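Local coordinates for protein BamaA.19900.a (Balamuthia mandrillaris, PDB 6VZZ) that probably phosphorylates glucose at its 6-hydroxyl with ATP, as a glucokinase of the actin-like ATPase clan, and binds glucose, at residues A[194-202]-A[212-220]; A[69-79]-A[117-126]. All coordinates share one frame; numbering follows the deposited sequence.

Contact 1: residues A[194-202]-A[212-220]; sequences GLGIATLLS and FQVMPMEFG. With BGC (beta-D-glucopyranose), chain B.
Strands 195-201 and 213-216 pair T199 with M215 and L201 with Q213 as an antiparallel beta hairpin at one margin of the six-stranded sheet of the larger lobe. Each pair exchanges two backbone hydrogen bonds, among them L201 N to Q213 O at 2.7 Å. L201 and M215 share one face, where L201 CD1 lies 3.7 Å from M215 CB and the rest of the methionine runs on toward L201 of the second subunit. L200, on the other face, crosses F212 at about a right angle; L200 CB lies over one face of the ring and L200 CD2 is 4.0 Å from F212 CB.

This sheet with helices against it is the core of one of the two lobes of the actin-like ATPase fold, and here the hairpin leads to the sugar. Toward it waters link the segments: one accepts from G220 N and donates to L195 O, and another accepts from I197 N and bonds glucose O4. I197 CD1 packs 3.7 Å from F219 CB, and the side chains of both rest on L323 of helix 303-327. E218, bent at chi2 (-66°), turns its carboxylate to glucose and takes two hydroxyls: O2 donates to OE1 and O3 to OE2, each at 2.6 Å.

Contact 2: residues A[69-79]-A[117-126]; sequences ADDTRKLIAFF and FHGDATHRRL
T72, D71 and D70, at the start of helix 72-90, dock against segment 117-126, a loop and short helical turn leading into strand 125-127, through polar bonds backed by an apolar patch. With chi1 at 80°, D71 holds its carboxylate between its own backbone N and carbonyl carbon, where it serves two partners: OD1 caps the helix by accepting from K74 N, and D71 OD2 accepts a hydrogen bond from H123 ND1 at 2.9 Å. That histidine bond is bent (133° at the hydrogen) and arrives from above the carboxylate plane. D70 OD2 instead presents its anti lone pair to H118 ND1 at 2.7 Å, close to the imidazole plane.

R73 CG lies 3.8 Å from the centroid of the H123 ring, over its face (CH-pi); bends at chi2 and chi3 beyond it direct the guanidinium to T122. That group lies between T122 CG2 and I76 CD1 on opposite faces, and NH1 goes on to a salt bridge with E130. T72 N donates to H123 O at 2.8 Å. T72 OG1 lies 2.7 Å from T122 O and 2.8 Å from R125 O.

On the apolar side, the F117 ring lies with one face against the D70-D71 peptide and L75 CD1 at its edge; L126 spreads its methyls to I76 and F79. The arrangement is an Asp N-capped helix start flanked by two His-carboxylate hydrogen bonds, on the smaller lobe of this actin-like kinase fold.

After helix 16-25 and strands 37-43 and 47-54, strand 62-68 leads into helix 72-90; the chain then passes through strands 96-101, 103-105 and 111-114 before 117-126 returns to the start of that helix, and contact 2 closes this loop. Contact 1 comes later and closes a much shorter one, a hairpin whose connection is partly unmodelled. The two follow in series, neither nesting nor crossing. Their centres are 24 Å apart and their nearest atoms about 9 Å, and they do not meet. Contact 2 ties the helix to the small three-stranded sheet, whereas contact 1 ends at the glucose, which is also hydrogen-bonded to T115, just before 117-126, and to N145 and D146.

Contact 1: residues A[194-202]-A[212-220]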
loop_
_atom_site.group_PDB
_atom_site.type_symbol
_atom_site.label_atom_id
_atom_site.label_comp_id
_atom_site.label_asym_id
_atom_site.label_seq_id
_atom_site.Cartn_x
_atom_site.Cartn_y
_atom_site.Cartn_z
ATOM N N GLY A 194 10.098 16.062 1.180
ATOM C CA GLY A 194 9.014 15.226 1.649
ATOM C C GLY A 194 9.457 13.779 1.778
ATOM O O GLY A 194 10.613 13.439 1.521
ATOM N N LEU A 195 8.512 12.938 2.202
ATOM C CA LEU A 195 8.703 11.492 2.227
ATOM C C LEU A 195 8.078 10.898 0.966
ATOM O O LEU A 195 6.848 10.849 0.835
ATOM C CB LEU A 195 8.093 10.880 3.482
ATOM C CG LEU A 195 8.219 9.356 3.589
ATOM C CD1 LEU A 195 9.618 8.914 3.195
ATOM C CD2 LEU A 195 7.870 8.889 4.997
ATOM N N GLY A 196 8.925 10.449 0.045
ATOM C CA GLY A 196 8.473 9.875 -1.207
ATOM C C GLY A 196 8.460 8.356 -1.139
ATOM O O GLY A 196 9.397 7.739 -0.625
ATOM N N ILE A 197 7.395 7.761 -1.680
ATOM C CA ILE A 197 7.218 6.313 -1.643
ATOM C C ILE A 197 6.531 5.840 -2.920
ATOM O O ILE A 197 5.477 6.363 -3.298
ATOM C CB ILE A 197 6.412 5.879 -0.405
ATOM C CG1 ILE A 197 7.242 6.082 0.867
ATOM C CG2 ILE A 197 5.986 4.431 -0.542
ATOM C CD1 ILE A 197 6.511 5.781 2.117
ATOM N N ALA A 198 7.123 4.841 -3.575
ATOM C CA ALA A 198 6.522 4.162 -4.714
ATOM C C ALA A 198 6.906 2.687 -4.643
ATOM O O ALA A 198 7.709 2.277 -3.799
ATOM C CB ALA A 198 6.965 4.797 -6.033
ATOM N N THR A 199 6.332 1.871 -5.526
ATOM C CA THR A 199 6.604 0.437 -5.508
ATOM C C THR A 199 6.836 -0.079 -6.918
ATOM O O THR A 199 6.043 0.196 -7.824
ATOM C CB THR A 199 5.452 -0.351 -4.868
ATOM O OG1 THR A 199 5.215 0.135 -3.545
ATOM C CG2 THR A 199 5.790 -1.847 -4.792
ATOM N N LEU A 200 7.918 -0.835 -7.095
ATOM C CA LEU A 200 8.155 -1.595 -8.317
ATOM C C LEU A 200 7.408 -2.918 -8.205
ATOM O O LEU A 200 7.679 -3.706 -7.297
ATOM C CB LEU A 200 9.654 -1.825 -8.524
ATOM C CG LEU A 200 10.508 -0.625 -8.961
ATOM C CD1 LEU A 200 11.982 -0.850 -8.672
ATOM C CD2 LEU A 200 10.308 -0.338 -10.446
ATOM N N LEU A 201 6.467 -3.157 -9.111
ATOM C CA LEU A 201 5.567 -4.300 -9.035
ATOM C C LEU A 201 5.934 -5.356 -10.069
ATOM O O LEU A 201 6.276 -5.032 -11.211
ATOM C CB LEU A 201 4.112 -3.872 -9.262
ATOM C CG LEU A 201 3.465 -2.904 -8.272
ATOM C CD1 LEU A 201 2.082 -2.501 -8.737
ATOM C CD2 LEU A 201 3.391 -3.553 -6.920
ATOM N N SER A 202 5.831 -6.620 -9.667
ATOM C CA SER A 202 5.919 -7.772 -10.564
ATOM C C SER A 202 4.645 -8.598 -10.415
ATOM O O SER A 202 4.620 -9.571 -9.656
ATOM C CB SER A 202 7.156 -8.629 -10.259
ATOM O OG SER A 202 8.291 -8.145 -10.949
ATOM N N PHE A 212 8.998 -4.452 -15.118
ATOM C CA PHE A 212 8.541 -3.875 -13.859
ATOM C C PHE A 212 7.457 -2.844 -14.128
ATOM O O PHE A 212 7.637 -1.952 -14.961
ATOM C CB PHE A 212 9.689 -3.210 -13.098
ATOM C CG PHE A 212 10.397 -4.126 -12.155
ATOM C CD1 PHE A 212 9.684 -4.865 -11.227
ATOM C CD2 PHE A 212 11.779 -4.267 -12.207
ATOM C CE1 PHE A 212 10.339 -5.726 -10.357
ATOM C CE2 PHE A 212 12.441 -5.123 -11.342
ATOM C CZ PHE A 212 11.721 -5.854 -10.419
ATOM N N GLN A 213 6.343 -2.955 -13.418
ATOM C CA GLN A 213 5.332 -1.911 -13.412
ATOM C C GLN A 213 5.567 -0.999 -12.214
ATOM O O GLN A 213 5.965 -1.453 -11.140
ATOM C CB GLN A 213 3.920 -2.504 -13.380
ATOM C CG GLN A 213 3.528 -3.230 -14.672
ATOM C CD GLN A 213 2.107 -3.766 -14.634
ATOM O OE1 GLN A 213 1.842 -4.826 -14.068
ATOM N NE2 GLN A 213 1.181 -3.022 -15.220
ATOM N N VAL A 214 5.354 0.290 -12.412
ATOM C CA VAL A 214 5.539 1.287 -11.368
ATOM C C VAL A 214 4.172 1.662 -10.822
ATOM O O VAL A 214 3.244 1.950 -11.592
ATOM C CB VAL A 214 6.277 2.525 -11.903
ATOM C CG1 VAL A 214 6.491 3.551 -10.794
ATOM C CG2 VAL A 214 7.607 2.127 -12.519
ATOM N N MET A 215 4.042 1.657 -9.494
ATOM C CA MET A 215 2.852 2.195 -8.874
ATOM C C MET A 215 3.213 3.412 -8.038
ATOM O O MET A 215 3.952 3.278 -7.050
ATOM C CB MET A 215 2.152 1.154 -8.015
ATOM C CG MET A 215 0.787 1.643 -7.583
ATOM S SD MET A 215 -0.058 0.573 -6.426
ATOM C CE MET A 215 -1.534 1.581 -6.144
ATOM N N PRO A 216 2.708 4.598 -8.372
ATOM C CA PRO A 216 2.968 5.767 -7.528
ATOM C C PRO A 216 2.116 5.714 -6.276
ATOM O O PRO A 216 1.018 5.146 -6.268
ATOM C CB PRO A 216 2.581 6.949 -8.424
ATOM C CG PRO A 216 1.613 6.391 -9.395
ATOM C CD PRO A 216 1.955 4.941 -9.589
ATOM N N MET A 217 2.637 6.306 -5.203
ATOM C CA MET A 217 1.997 6.211 -3.903
ATOM C C MET A 217 2.180 7.513 -3.124
ATOM O O MET A 217 3.034 8.347 -3.445
ATOM C CB MET A 217 2.553 5.028 -3.106
ATOM C CG MET A 217 2.273 3.667 -3.701
ATOM S SD MET A 217 2.994 2.324 -2.728
ATOM C CE MET A 217 2.249 0.903 -3.534
ATOM N N GLU A 218 1.373 7.670 -2.072
ATOM C CA GLU A 218 1.445 8.851 -1.221
ATOM C C GLU A 218 1.561 8.471 0.251
ATOM O O GLU A 218 1.048 9.171 1.124
ATOM C CB GLU A 218 0.235 9.750 -1.452
ATOM C CG GLU A 218 0.275 10.493 -2.774
ATOM C CD GLU A 218 1.407 11.506 -2.817
ATOM O OE1 GLU A 218 1.845 11.976 -1.730
ATOM O OE2 GLU A 218 1.874 11.818 -3.938
ATOM N N PHE A 219 2.251 7.371 0.547
ATOM C CA PHE A 219 2.269 6.844 1.903
ATOM C C PHE A 219 3.036 7.719 2.878
ATOM O O PHE A 219 2.927 7.502 4.090
ATOM C CB PHE A 219 2.832 5.420 1.916
ATOM C CG PHE A 219 1.773 4.363 1.731
ATOM C CD1 PHE A 219 0.843 4.118 2.739
ATOM C CD2 PHE A 219 1.687 3.639 0.553
ATOM C CE1 PHE A 219 -0.143 3.166 2.584
ATOM C CE2 PHE A 219 0.707 2.685 0.387
ATOM C CZ PHE A 219 -0.214 2.449 1.408
ATOM N N GLY A 220 3.784 8.712 2.405
ATOM C CA GLY A 220 4.426 9.602 3.353
ATOM C C GLY A 220 3.437 10.371 4.204
ATOM O O GLY A 220 3.799 10.866 5.279
HETATM C C2 BGC B . 4.499 14.290 -2.002
HETATM C C3 BGC B . 4.861 13.122 -2.906
HETATM C C4 BGC B . 6.349 13.154 -3.232
HETATM C C5 BGC B . 7.149 13.206 -1.935
HETATM C C6 BGC B . 8.644 13.285 -2.138
HETATM C C1 BGC B . 5.391 14.256 -0.771
HETATM O O1 BGC B . 5.048 15.248 0.126
HETATM O O2 BGC B . 3.129 14.216 -1.628
HETATM O O3 BGC B . 4.082 13.152 -4.094
HETATM O O4 BGC B . 6.717 11.981 -3.942
HETATM O O5 BGC B . 6.750 14.361 -1.185
HETATM O O6 BGC B . 8.989 14.273 -3.087
HETATM O O HOH W 1 4.505 9.723 -0.193
HETATM O O HOH W 2 5.199 9.604 -3.124
HETATM O O HOH W 3 5.145 7.742 -5.741
#

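Contact 2: residues A[69-79]-A[117-126]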
loop_
_atom_site.group_PDB
_atom_site.type_symbol
_atom_site.label_atom_id
_atom_site.label_comp_id
_atom_site.label_asym_id
_atom_site.label_seq_id
_atom_site.Cartn_x
_atom_site.Cartn_y
_atom_site.Cartn_z
ATOM N N ALA A 69 13.008 26.721 -6.138
ATOM C CA ALA A 69 11.667 27.189 -6.451
ATOM C C ALA A 69 10.666 26.508 -5.534
ATOM O O ALA A 69 10.691 25.281 -5.397
ATOM C CB ALA A 69 11.308 26.900 -7.912
ATOM N N ASP A 70 9.778 27.297 -4.920
ATOM C CA ASP A 70 8.743 26.735 -4.062
ATOM C C ASP A 70 7.345 27.192 -4.465
ATOM O O ASP A 70 6.422 27.129 -3.645
ATOM C CB ASP A 70 9.002 27.073 -2.596
ATOM C CG ASP A 70 8.771 28.524 -2.294
ATOM O OD1 ASP A 70 9.150 29.363 -3.131
ATOM O OD2 ASP A 70 8.202 28.826 -1.224
ATOM N N ASP A 71 7.166 27.659 -5.699
ATOM C CA ASP A 71 5.829 27.833 -6.253
ATOM C C ASP A 71 5.906 27.683 -7.770
ATOM O O ASP A 71 6.972 27.818 -8.376
ATOM C CB ASP A 71 5.175 29.162 -5.796
ATOM C CG ASP A 71 5.644 30.395 -6.568
ATOM O OD1 ASP A 71 6.462 30.306 -7.498
ATOM O OD2 ASP A 71 5.173 31.503 -6.229
ATOM N N THR A 72 4.759 27.384 -8.379
ATOM C CA THR A 72 4.745 27.045 -9.797
ATOM C C THR A 72 4.912 28.268 -10.691
ATOM O O THR A 72 5.393 28.131 -11.819
ATOM C CB THR A 72 3.453 26.304 -10.148
ATOM O OG1 THR A 72 2.322 27.074 -9.715
ATOM C CG2 THR A 72 3.424 24.924 -9.476
ATOM N N ARG A 73 4.529 29.460 -10.222
ATOM C CA ARG A 73 4.745 30.657 -11.033
ATOM C C ARG A 73 6.235 30.913 -11.236
ATOM O O ARG A 73 6.660 31.316 -12.325
ATOM C CB ARG A 73 4.069 31.875 -10.397
ATOM C CG ARG A 73 2.589 31.688 -9.982
ATOM C CD ARG A 73 1.658 31.267 -11.130
ATOM N NE ARG A 73 1.670 29.818 -11.363
ATOM C CZ ARG A 73 1.103 29.222 -12.411
ATOM N NH1 ARG A 73 0.477 29.945 -13.329
ATOM N NH2 ARG A 73 1.175 27.905 -12.553
ATOM N N LYS A 74 7.049 30.666 -10.205
ATOM C CA LYS A 74 8.494 30.791 -10.364
ATOM C C LYS A 74 9.053 29.705 -11.280
ATOM O O LYS A 74 10.037 29.945 -11.989
ATOM C CB LYS A 74 9.183 30.761 -8.997
ATOM N N LEU A 75 8.443 28.518 -11.293
ATOM C CA LEU A 75 8.851 27.489 -12.243
ATOM C C LEU A 75 8.585 27.928 -13.680
ATOM O O LEU A 75 9.437 27.765 -14.562
ATOM C CB LEU A 75 8.125 26.179 -11.946
ATOM C CG LEU A 75 8.653 25.352 -10.775
ATOM C CD1 LEU A 75 7.950 24.006 -10.708
ATOM C CD2 LEU A 75 10.163 25.167 -10.898
ATOM N N ILE A 76 7.399 28.484 -13.939
ATOM C CA ILE A 76 7.069 28.921 -15.289
ATOM C C ILE A 76 8.102 29.922 -15.794
ATOM O O ILE A 76 8.548 29.844 -16.945
ATOM C CB ILE A 76 5.636 29.493 -15.329
ATOM C CG1 ILE A 76 4.622 28.366 -15.130
ATOM C CG2 ILE A 76 5.354 30.219 -16.647
ATOM C CD1 ILE A 76 3.210 28.856 -14.985
ATOM N N ALA A 77 8.517 30.862 -14.941
ATOM C CA ALA A 77 9.550 31.808 -15.350
ATOM C C ALA A 77 10.882 31.101 -15.589
ATOM O O ALA A 77 11.627 31.463 -16.503
ATOM C CB ALA A 77 9.704 32.907 -14.302
ATOM N N PHE A 78 11.201 30.092 -14.775
ATOM C CA PHE A 78 12.419 29.324 -15.007
ATOM C C PHE A 78 12.333 28.544 -16.313
ATOM O O PHE A 78 13.287 28.535 -17.096
ATOM C CB PHE A 78 12.681 28.400 -13.814
ATOM C CG PHE A 78 13.660 27.265 -14.087
ATOM C CD1 PHE A 78 15.038 27.472 -14.019
ATOM C CD2 PHE A 78 13.201 25.976 -14.355
ATOM C CE1 PHE A 78 15.944 26.416 -14.249
ATOM C CE2 PHE A 78 14.103 24.916 -14.580
ATOM C CZ PHE A 78 15.476 25.139 -14.526
ATOM N N PHE A 79 11.188 27.907 -16.582
ATOM C CA PHE A 79 11.043 27.115 -17.800
ATOM C C PHE A 79 11.110 28.003 -19.041
ATOM O O PHE A 79 11.861 27.714 -19.980
ATOM C CB PHE A 79 9.731 26.326 -17.772
ATOM C CG PHE A 79 9.679 25.242 -16.724
ATOM C CD1 PHE A 79 10.812 24.505 -16.399
ATOM C CD2 PHE A 79 8.488 24.956 -16.065
ATOM C CE1 PHE A 79 10.764 23.492 -15.434
ATOM C CE2 PHE A 79 8.426 23.955 -15.098
ATOM C CZ PHE A 79 9.567 23.217 -14.786
ATOM N N PHE A 117 4.718 22.914 -2.058
ATOM C CA PHE A 117 4.834 24.307 -2.451
ATOM C C PHE A 117 3.919 25.177 -1.592
ATOM O O PHE A 117 2.933 24.715 -1.009
ATOM C CB PHE A 117 4.503 24.491 -3.932
ATOM C CG PHE A 117 5.651 24.186 -4.843
ATOM C CD1 PHE A 117 6.838 23.678 -4.335
ATOM C CD2 PHE A 117 5.554 24.415 -6.199
ATOM C CE1 PHE A 117 7.895 23.396 -5.166
ATOM C CE2 PHE A 117 6.609 24.141 -7.033
ATOM C CZ PHE A 117 7.782 23.629 -6.517
ATOM N N HIS A 118 4.261 26.459 -1.523
ATOM C CA HIS A 118 3.625 27.396 -0.615
ATOM C C HIS A 118 2.722 28.341 -1.390
ATOM O O HIS A 118 3.054 28.758 -2.506
ATOM C CB HIS A 118 4.679 28.185 0.168
ATOM C CG HIS A 118 5.670 27.317 0.882
ATOM N ND1 HIS A 118 6.974 27.167 0.456
ATOM C CD2 HIS A 118 5.542 26.536 1.983
ATOM C CE1 HIS A 118 7.609 26.343 1.271
ATOM N NE2 HIS A 118 6.763 25.944 2.205
ATOM N N GLY A 119 1.573 28.666 -0.797
ATOM C CA GLY A 119 0.655 29.607 -1.407
ATOM C C GLY A 119 -0.694 29.013 -1.755
ATOM O O GLY A 119 -1.050 27.922 -1.295
ATOM N N ASP A 120 -1.457 29.730 -2.574
ATOM C CA ASP A 120 -2.774 29.275 -2.984
ATOM C C ASP A 120 -2.638 28.212 -4.073
ATOM O O ASP A 120 -1.534 27.844 -4.485
ATOM C CB ASP A 120 -3.627 30.464 -3.442
ATOM C CG ASP A 120 -3.195 31.026 -4.796
ATOM O OD1 ASP A 120 -2.018 30.869 -5.194
ATOM O OD2 ASP A 120 -4.052 31.635 -5.472
ATOM N N ALA A 121 -3.785 27.732 -4.560
ATOM C CA ALA A 121 -3.798 26.607 -5.489
ATOM C C ALA A 121 -3.038 26.924 -6.770
ATOM O O ALA A 121 -2.379 26.045 -7.339
ATOM C CB ALA A 121 -5.235 26.211 -5.813
ATOM N N THR A 122 -3.123 28.166 -7.248
ATOM C CA THR A 122 -2.401 28.530 -8.465
ATOM C C THR A 122 -0.897 28.365 -8.287
ATOM O O THR A 122 -0.190 27.966 -9.222
ATOM C CB THR A 122 -2.719 29.970 -8.863
ATOM O OG1 THR A 122 -4.136 30.173 -8.826
ATOM C CG2 THR A 122 -2.194 30.265 -10.266
ATOM N N HIS A 123 -0.390 28.658 -7.090
ATOM C CA HIS A 123 1.041 28.603 -6.847
ATOM C C HIS A 123 1.527 27.205 -6.502
ATOM O O HIS A 123 2.739 26.988 -6.424
ATOM C CB HIS A 123 1.409 29.596 -5.743
ATOM C CG HIS A 123 1.285 31.030 -6.171
ATOM N ND1 HIS A 123 2.281 31.960 -5.965
ATOM C CD2 HIS A 123 0.291 31.682 -6.822
ATOM C CE1 HIS A 123 1.901 33.126 -6.457
ATOM N NE2 HIS A 123 0.697 32.985 -6.981
ATOM N N ARG A 124 0.612 26.255 -6.309
ATOM C CA ARG A 124 0.972 24.868 -6.079
ATOM C C ARG A 124 0.711 23.974 -7.278
ATOM O O ARG A 124 1.248 22.866 -7.329
ATOM C CB ARG A 124 0.208 24.316 -4.866
ATOM C CG ARG A 124 0.631 24.933 -3.545
ATOM C CD ARG A 124 -0.089 24.296 -2.355
ATOM N NE ARG A 124 -1.432 24.847 -2.190
ATOM C CZ ARG A 124 -2.558 24.183 -2.442
ATOM N NH1 ARG A 124 -2.521 22.920 -2.855
ATOM N NH2 ARG A 124 -3.728 24.784 -2.271
ATOM N N ARG A 125 -0.075 24.433 -8.247
ATOM C CA ARG A 125 -0.471 23.634 -9.395
ATOM C C ARG A 125 0.210 24.132 -10.665
ATOM O O ARG A 125 0.434 25.330 -10.841
ATOM C CB ARG A 125 -1.991 23.651 -9.560
ATOM C CG ARG A 125 -2.691 22.988 -8.383
ATOM C CD ARG A 125 -4.202 23.012 -8.468
ATOM N NE ARG A 125 -4.765 22.155 -7.428
ATOM C CZ ARG A 125 -6.035 22.185 -7.041
ATOM N NH1 ARG A 125 -6.880 23.040 -7.607
ATOM N NH2 ARG A 125 -6.459 21.367 -6.080
ATOM N N LEU A 126 0.552 23.189 -11.542
ATOM C CA LEU A 126 1.247 23.483 -12.791
ATOM C C LEU A 126 0.570 22.707 -13.911
ATOM O O LEU A 126 0.529 21.474 -13.870
ATOM C CB LEU A 126 2.732 23.116 -12.692
ATOM C CG LEU A 126 3.601 23.264 -13.948
ATOM C CD1 LEU A 126 3.700 24.714 -14.405
ATOM C CD2 LEU A 126 4.992 22.671 -13.732
#